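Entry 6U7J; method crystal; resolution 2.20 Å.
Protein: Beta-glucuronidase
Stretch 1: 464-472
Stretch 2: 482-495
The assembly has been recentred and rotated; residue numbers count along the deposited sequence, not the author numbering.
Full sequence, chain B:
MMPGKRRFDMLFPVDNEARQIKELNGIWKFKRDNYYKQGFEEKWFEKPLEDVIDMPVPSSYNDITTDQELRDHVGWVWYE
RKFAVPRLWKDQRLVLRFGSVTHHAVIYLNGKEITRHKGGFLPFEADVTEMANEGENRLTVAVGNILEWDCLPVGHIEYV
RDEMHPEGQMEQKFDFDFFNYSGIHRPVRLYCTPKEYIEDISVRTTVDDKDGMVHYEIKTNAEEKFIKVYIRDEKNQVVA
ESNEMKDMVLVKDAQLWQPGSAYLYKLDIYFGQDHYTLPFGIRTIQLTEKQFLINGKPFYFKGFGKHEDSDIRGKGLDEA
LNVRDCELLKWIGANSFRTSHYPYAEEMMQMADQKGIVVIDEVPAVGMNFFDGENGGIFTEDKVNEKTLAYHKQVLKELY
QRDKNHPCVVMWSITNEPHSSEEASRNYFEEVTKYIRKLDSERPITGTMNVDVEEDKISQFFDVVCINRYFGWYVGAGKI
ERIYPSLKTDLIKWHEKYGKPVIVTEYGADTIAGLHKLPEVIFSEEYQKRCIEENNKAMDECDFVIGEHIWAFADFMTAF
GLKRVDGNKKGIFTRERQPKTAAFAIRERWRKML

Stretch 1 464-472: VVCINRYFG
Stretch 2 482-495: RIYPSLKTDLIKWH

Strand 465-468 packs against helix 482-495 in a nearly antiparallel sense. Their N-to-C directions differ by 151°, and the axes approach to 10.3 Å. The strand is extended, with phi -95 to -124° and psi 116 to 139°. The register runs from V465 beside W494 (CA to CA 7.8 Å) to F471 beside I483 (CA to CA 5.3 Å). The helix runs on beyond both ends of the stretch. From P485 on, phi/psi stay near -60/-45; the helix kinks at P485, whose N has no hydrogen to donate to the turn before.

F471 covers the most surface. It lies three residues past N468, the strand's last residue, with phi/psi -62/136, chi1 m (-67°) and chi2 -64°. Its CB points toward the helix. S486 CB lies over one face of the F471 ring, 3.6 Å from its centroid and 17° off the normal, in a CH-pi contact. L487 and D490 meet the ring edge, with F471 CD2 to L487 CD1 at 3.7 Å and F471 CE2 to D490 CB at 4.0 Å.

W494 is next, with chi1 m (-76°) and chi2 102°. I467, chi1 p and chi2 t, sets its CG2 over the five-membered ring of W494, 3.6 Å from the centroid and 12° off the normal. I467 CD1 reaches L491 CD2 at 3.9 Å. V465 CG1 lies 3.9 Å from W494 CE3.

Between these two aromatic sites sits a charged pair. R469 (chi1 and chi2 m, chi3 t, chi4 -104°) sends NE to D490 OD2 at 2.9 Å, a hydrogen bond within a salt bridge. D490 has chi1 t (-159°) and chi2 61°. W494 NE1 also donates to D490 OD2, at 2.8 Å, so one oxygen serves both donors. A water accepts from R469 NH2 (3.0 Å) and donates to D490 OD1 (2.4 Å), giving the pair a second link.

G472 has phi/psi 86/-4. Its CA is 3.7 Å from I483 CG1. A CB here would clash with I483 CD1 and jam against the carbonyl O of F471.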

# COMPACT_ATOMS: atom_id res chain seq x y z
N VAL B 464 27.94 25.64 -18.51
CA VAL B 464 26.94 25.71 -17.45
C VAL B 464 27.41 24.84 -16.31
O VAL B 464 27.99 23.77 -16.54
CB VAL B 464 25.54 25.26 -17.95
CG1 VAL B 464 24.54 25.18 -16.78
CG2 VAL B 464 25.04 26.20 -19.02
N VAL B 465 27.21 25.30 -15.08
CA VAL B 465 27.52 24.49 -13.89
C VAL B 465 26.25 23.78 -13.45
O VAL B 465 25.19 24.41 -13.27
CB VAL B 465 28.10 25.37 -12.77
CG1 VAL B 465 28.21 24.56 -11.47
CG2 VAL B 465 29.44 25.92 -13.17
N CYS B 466 26.35 22.47 -13.26
CA CYS B 466 25.22 21.60 -12.94
C CYS B 466 25.55 20.89 -11.63
O CYS B 466 26.59 20.22 -11.54
CB CYS B 466 24.99 20.60 -14.07
SG CYS B 466 24.27 21.32 -15.55
N ILE B 467 24.70 21.03 -10.62
CA ILE B 467 24.96 20.43 -9.32
C ILE B 467 23.81 19.52 -8.91
O ILE B 467 22.63 19.84 -9.13
CB ILE B 467 25.24 21.50 -8.23
CG1 ILE B 467 23.97 22.31 -7.91
CG2 ILE B 467 26.36 22.42 -8.68
CD1 ILE B 467 24.15 23.28 -6.76
N ASN B 468 24.17 18.38 -8.34
CA ASN B 468 23.23 17.42 -7.76
C ASN B 468 23.26 17.60 -6.25
O ASN B 468 24.29 17.36 -5.61
CB ASN B 468 23.61 15.99 -8.14
CG ASN B 468 23.40 15.68 -9.62
OD1 ASN B 468 22.87 16.50 -10.37
ND2 ASN B 468 23.81 14.49 -10.04
N ARG B 469 22.14 18.03 -5.67
CA ARG B 469 22.14 18.47 -4.29
C ARG B 469 20.89 17.94 -3.61
O ARG B 469 19.78 18.15 -4.10
CB ARG B 469 22.19 20.00 -4.19
CG ARG B 469 23.61 20.56 -4.35
CD ARG B 469 24.50 20.00 -3.27
NE ARG B 469 25.89 20.41 -3.37
CZ ARG B 469 26.86 19.61 -3.81
NH1 ARG B 469 26.57 18.37 -4.22
NH2 ARG B 469 28.13 20.03 -3.83
N TYR B 470 21.08 17.28 -2.47
CA TYR B 470 20.01 16.60 -1.76
C TYR B 470 19.96 17.06 -0.31
O TYR B 470 19.95 16.26 0.63
CB TYR B 470 20.18 15.10 -1.85
CG TYR B 470 20.02 14.54 -3.23
CD1 TYR B 470 18.77 14.18 -3.70
CD2 TYR B 470 21.12 14.35 -4.07
CE1 TYR B 470 18.59 13.65 -4.94
CE2 TYR B 470 20.96 13.80 -5.34
CZ TYR B 470 19.68 13.45 -5.77
OH TYR B 470 19.47 12.92 -7.01
N PHE B 471 19.94 18.37 -0.12
CA PHE B 471 19.68 18.91 1.20
C PHE B 471 18.29 18.50 1.65
O PHE B 471 17.33 18.53 0.87
CB PHE B 471 19.84 20.43 1.18
CG PHE B 471 21.27 20.88 0.95
CD1 PHE B 471 22.26 20.57 1.86
CD2 PHE B 471 21.61 21.59 -0.19
CE1 PHE B 471 23.58 20.98 1.65
CE2 PHE B 471 22.92 22.00 -0.40
CZ PHE B 471 23.90 21.70 0.52
N GLY B 472 18.18 18.08 2.90
CA GLY B 472 16.96 17.48 3.41
C GLY B 472 16.85 15.98 3.17
O GLY B 472 15.86 15.38 3.61
N ARG B 482 16.54 23.48 7.62
CA ARG B 482 17.90 23.68 7.15
C ARG B 482 18.04 23.61 5.63
O ARG B 482 19.11 23.95 5.11
CB ARG B 482 18.85 22.65 7.79
CG ARG B 482 18.90 22.70 9.31
CD ARG B 482 19.28 24.10 9.82
NE ARG B 482 18.12 24.87 10.30
CZ ARG B 482 17.95 26.18 10.09
NH1 ARG B 482 18.87 26.88 9.42
NH2 ARG B 482 16.87 26.80 10.56
N ILE B 483 16.99 23.20 4.90
CA ILE B 483 17.10 23.00 3.46
C ILE B 483 17.36 24.33 2.75
O ILE B 483 18.36 24.49 2.04
CB ILE B 483 15.84 22.32 2.90
CG1 ILE B 483 15.62 20.95 3.53
CG2 ILE B 483 15.93 22.21 1.36
CD1 ILE B 483 14.33 20.31 3.08
N TYR B 484 16.43 25.27 2.90
CA TYR B 484 16.56 26.55 2.21
C TYR B 484 17.88 27.25 2.49
O TYR B 484 18.55 27.66 1.53
CB TYR B 484 15.36 27.44 2.56
CG TYR B 484 15.65 28.92 2.45
CD1 TYR B 484 15.87 29.51 1.21
CD2 TYR B 484 15.72 29.72 3.59
CE1 TYR B 484 16.13 30.86 1.10
CE2 TYR B 484 15.99 31.07 3.50
CZ TYR B 484 16.20 31.64 2.24
OH TYR B 484 16.47 32.99 2.11
N PRO B 485 18.33 27.42 3.75
CA PRO B 485 19.65 28.04 3.96
C PRO B 485 20.79 27.27 3.31
O PRO B 485 21.67 27.88 2.71
CB PRO B 485 19.79 28.05 5.49
CG PRO B 485 18.42 27.97 5.99
CD PRO B 485 17.67 27.12 5.03
N SER B 486 20.79 25.93 3.44
CA SER B 486 21.91 25.16 2.92
C SER B 486 22.03 25.29 1.41
O SER B 486 23.14 25.41 0.88
CB SER B 486 21.78 23.69 3.31
OG SER B 486 21.86 23.56 4.71
N LEU B 487 20.91 25.26 0.70
CA LEU B 487 20.99 25.30 -0.75
C LEU B 487 21.33 26.70 -1.24
O LEU B 487 22.16 26.85 -2.16
CB LEU B 487 19.68 24.81 -1.38
CG LEU B 487 19.82 24.64 -2.90
CD1 LEU B 487 20.84 23.56 -3.25
CD2 LEU B 487 18.49 24.36 -3.59
N LYS B 488 20.72 27.74 -0.65
CA LYS B 488 21.06 29.10 -1.04
C LYS B 488 22.55 29.37 -0.86
O LYS B 488 23.21 29.90 -1.76
CB LYS B 488 20.26 30.11 -0.23
CG LYS B 488 20.35 31.55 -0.76
CD LYS B 488 19.51 32.49 0.12
CE LYS B 488 19.74 33.97 -0.22
NZ LYS B 488 19.75 34.17 -1.68
N THR B 489 23.10 28.96 0.28
CA THR B 489 24.52 29.16 0.53
C THR B 489 25.37 28.41 -0.49
O THR B 489 26.33 28.95 -1.04
CB THR B 489 24.87 28.70 1.95
OG1 THR B 489 24.24 29.56 2.90
CG2 THR B 489 26.37 28.74 2.17
N ASP B 490 25.02 27.15 -0.75
CA ASP B 490 25.80 26.37 -1.70
C ASP B 490 25.69 26.96 -3.11
O ASP B 490 26.69 27.10 -3.81
CB ASP B 490 25.37 24.91 -1.68
CG ASP B 490 26.44 23.97 -2.23
OD1 ASP B 490 27.55 23.93 -1.66
OD2 ASP B 490 26.17 23.30 -3.24
N LEU B 491 24.47 27.32 -3.52
CA LEU B 491 24.27 27.92 -4.83
C LEU B 491 25.18 29.13 -5.03
O LEU B 491 25.79 29.30 -6.09
CB LEU B 491 22.81 28.35 -5.00
CG LEU B 491 21.78 27.26 -5.24
CD1 LEU B 491 20.39 27.88 -5.27
CD2 LEU B 491 22.10 26.54 -6.54
N ILE B 492 25.28 29.98 -4.00
CA ILE B 492 26.03 31.22 -4.15
C ILE B 492 27.53 30.93 -4.24
O ILE B 492 28.25 31.58 -5.00
CB ILE B 492 25.68 32.20 -3.02
CG1 ILE B 492 24.22 32.66 -3.15
CG2 ILE B 492 26.60 33.41 -3.05
CD1 ILE B 492 23.73 33.48 -1.97
N LYS B 493 28.00 29.93 -3.48
CA LYS B 493 29.41 29.53 -3.58
C LYS B 493 29.75 29.01 -4.98
O LYS B 493 30.83 29.32 -5.52
CB LYS B 493 29.74 28.49 -2.51
CG LYS B 493 29.61 29.04 -1.10
CD LYS B 493 30.34 28.21 -0.04
CE LYS B 493 29.76 26.82 0.07
NZ LYS B 493 30.19 26.12 1.32
N TRP B 494 28.86 28.23 -5.60
CA TRP B 494 29.13 27.73 -6.95
C TRP B 494 29.18 28.87 -7.97
O TRP B 494 29.99 28.86 -8.90
CB TRP B 494 28.06 26.70 -7.37
CG TRP B 494 28.21 25.33 -6.75
CD1 TRP B 494 27.50 24.82 -5.71
CD2 TRP B 494 29.12 24.30 -7.15
NE1 TRP B 494 27.91 23.54 -5.42
CE2 TRP B 494 28.91 23.20 -6.30
CE3 TRP B 494 30.11 24.20 -8.14
CZ2 TRP B 494 29.63 22.01 -6.40
CZ3 TRP B 494 30.83 23.02 -8.25
CH2 TRP B 494 30.59 21.94 -7.38
N HIS B 495 28.31 29.87 -7.81
CA HIS B 495 28.33 30.99 -8.75
C HIS B 495 29.56 31.85 -8.56
O HIS B 495 30.19 32.28 -9.53
CB HIS B 495 27.08 31.84 -8.58
CG HIS B 495 27.01 32.99 -9.53
ND1 HIS B 495 27.06 32.82 -10.90
CD2 HIS B 495 26.89 34.32 -9.31
CE1 HIS B 495 26.97 34.00 -11.48
NE2 HIS B 495 26.87 34.93 -10.54
O HOH W 1 29.25 22.30 -2.25